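PDB 5EHK: lantibiotic dehydratase from Microbispora corallina, which probably dehydrates serine and threonine residues of the NAI-107 precursor peptide in a tRNA-dependent manner during biosynthesis of that lantibiotic. Local coordinates for residues Ser500-Val505 against Gly534-Arg539. Sequence-based numbering, arbitrary orientation.
Sequences SLELGV and GATLGR
The carboxylate of Glu-502 reaches from its strand into the turn at Gly-534 to Thr-536 and is held there mainly through OE1, with less certain contacts to OE2. OE1 takes two hydrogen bonds from a single residue. The backbone N of Thr-536 approaches it on the syn lone pair, the side facing OE2, with N to OE1 at 2.8 Å and an N-H...O angle of 146°. The hydroxyl OG1 of Thr-536 donates to OE1 at 2.6 Å, but from above the carboxylate plane, about 45° out of it. Gly-534 N also points at OE2, in a bond whose modelled length is too short to be trusted, and Thr-536 N adds a weak second bond to OE2 at 3.4 Å. Ala-535 N also lies close to OE2, but at an angle too poor for a bond.

The aliphatic part of Glu-502 is extended beyond CG, which carries the acid group straight across from the strand. In Thr-536, OG1 stands beside its own backbone N (chi1 -59°), a placement that turns the hydroxyl to the same side as the amide, and both bond to OE1. Carbon atoms border the carboxylate too: Ala-535 CB is 3.7 Å from OE1, and Leu-537 CD1 is equally far from OE2. A buried carboxylate facing several N-H and O-H donors is consistent with a stabilised negative charge.

Farther out, Ser-530 OG is also hydrogen-bonded to OE1, while Ser-500 OG bonds to Ala-533 N just ahead of the turn. The acid thus ties the loop between strand 521-524 and helix 545-556 to strand 500-508, within the lantibiotic dehydratase N-terminal family region. That strand pairs antiparallel with strands 521-524 and 785-792; Pro-789 of the latter touches Glu-502 and Leu-537, and Met-13 of strand 6-17 packs against Thr-536 and Leu-537.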
loop_
_atom_site.group_PDB
_atom_site.type_symbol
_atom_site.label_atom_id
_atom_site.label_comp_id
_atom_site.label_asym_id
_atom_site.label_seq_id
_atom_site.Cartn_x
_atom_site.Cartn_y
_atom_site.Cartn_z
ATOM N N SER A 500 -18.791 -3.072 -26.859
ATOM C CA SER A 500 -19.159 -1.763 -27.382
ATOM C C SER A 500 -18.588 -0.568 -26.590
ATOM O O SER A 500 -17.939 -0.742 -25.574
ATOM C CB SER A 500 -20.687 -1.665 -27.525
ATOM O OG SER A 500 -21.368 -1.486 -26.287
ATOM N N LEU A 501 -18.795 0.642 -27.093
ATOM C CA LEU A 501 -18.321 1.849 -26.421
ATOM C C LEU A 501 -18.984 3.100 -27.017
ATOM O O LEU A 501 -19.704 2.995 -28.005
ATOM C CB LEU A 501 -16.791 1.960 -26.465
ATOM C CG LEU A 501 -16.129 2.152 -27.824
ATOM C CD1 LEU A 501 -14.925 3.049 -27.644
ATOM C CD2 LEU A 501 -15.735 0.806 -28.463
ATOM N N GLU A 502 -18.772 4.256 -26.386
ATOM C CA GLU A 502 -19.310 5.523 -26.859
ATOM C C GLU A 502 -18.278 6.608 -26.659
ATOM O O GLU A 502 -17.799 6.795 -25.551
ATOM C CB GLU A 502 -20.610 5.883 -26.112
ATOM C CG GLU A 502 -21.784 4.963 -26.486
ATOM C CD GLU A 502 -23.080 5.246 -25.733
ATOM O OE1 GLU A 502 -23.039 5.781 -24.591
ATOM O OE2 GLU A 502 -24.148 4.909 -26.292
ATOM N N LEU A 503 -17.911 7.300 -27.732
ATOM C CA LEU A 503 -17.024 8.448 -27.645
ATOM C C LEU A 503 -17.894 9.654 -27.930
ATOM O O LEU A 503 -18.768 9.609 -28.791
ATOM C CB LEU A 503 -15.881 8.340 -28.666
ATOM C CG LEU A 503 -15.005 7.090 -28.529
ATOM C CD1 LEU A 503 -14.027 6.921 -29.684
ATOM C CD2 LEU A 503 -14.263 7.103 -27.181
ATOM N N GLY A 504 -17.695 10.727 -27.190
ATOM C CA GLY A 504 -18.384 11.960 -27.501
ATOM C C GLY A 504 -17.326 12.824 -28.119
ATOM O O GLY A 504 -16.232 12.878 -27.583
ATOM N N VAL A 505 -17.611 13.463 -29.248
ATOM C CA VAL A 505 -16.593 14.284 -29.907
ATOM C C VAL A 505 -17.115 15.591 -30.474
ATOM O O VAL A 505 -18.317 15.763 -30.671
ATOM C CB VAL A 505 -15.836 13.532 -31.031
ATOM C CG1 VAL A 505 -14.999 12.367 -30.476
ATOM C CG2 VAL A 505 -16.796 13.085 -32.112
ATOM N N GLY A 534 -25.306 2.795 -26.861
ATOM C CA GLY A 534 -26.694 3.102 -26.534
ATOM C C GLY A 534 -26.930 3.727 -25.151
ATOM O O GLY A 534 -28.011 4.280 -24.875
ATOM N N ALA A 535 -25.924 3.645 -24.276
ATOM C CA ALA A 535 -26.087 4.112 -22.909
ATOM C C ALA A 535 -26.373 5.606 -22.854
ATOM O O ALA A 535 -27.273 6.039 -22.130
ATOM C CB ALA A 535 -24.855 3.783 -22.086
ATOM N N THR A 536 -25.610 6.387 -23.621
ATOM C CA THR A 536 -25.775 7.832 -23.596
ATOM C C THR A 536 -27.107 8.250 -24.231
ATOM O O THR A 536 -27.738 9.208 -23.797
ATOM C CB THR A 536 -24.615 8.560 -24.318
ATOM O OG1 THR A 536 -23.375 8.229 -23.686
ATOM C CG2 THR A 536 -24.806 10.083 -24.256
ATOM N N LEU A 537 -27.545 7.509 -25.239
ATOM C CA LEU A 537 -28.762 7.861 -25.962
ATOM C C LEU A 537 -29.999 7.525 -25.127
ATOM O O LEU A 537 -31.087 8.069 -25.341
ATOM C CB LEU A 537 -28.811 7.132 -27.309
ATOM C CG LEU A 537 -27.817 7.507 -28.418
ATOM C CD1 LEU A 537 -26.364 7.201 -28.094
ATOM C CD2 LEU A 537 -28.202 6.785 -29.677
ATOM N N GLY A 538 -29.798 6.626 -24.168
ATOM C CA GLY A 538 -30.866 6.006 -23.421
ATOM C C GLY A 538 -31.973 6.875 -22.871
ATOM O O GLY A 538 -33.149 6.625 -23.166
ATOM N N ARG A 539 -31.621 7.883 -22.075
ATOM C CA ARG A 539 -32.630 8.686 -21.385
ATOM C C ARG A 539 -33.293 9.746 -22.297
ATOM O O ARG A 539 -34.135 10.534 -21.863
ATOM C CB ARG A 539 -32.008 9.359 -20.164
ATOM C CG ARG A 539 -31.030 10.452 -20.531
ATOM C CD ARG A 539 -30.955 11.467 -19.428
ATOM N NE ARG A 539 -29.942 12.484 -19.655
ATOM C CZ ARG A 539 -30.175 13.786 -19.482
ATOM N NH1 ARG A 539 -31.383 14.204 -19.114
ATOM N NH2 ARG A 539 -29.211 14.678 -19.703
#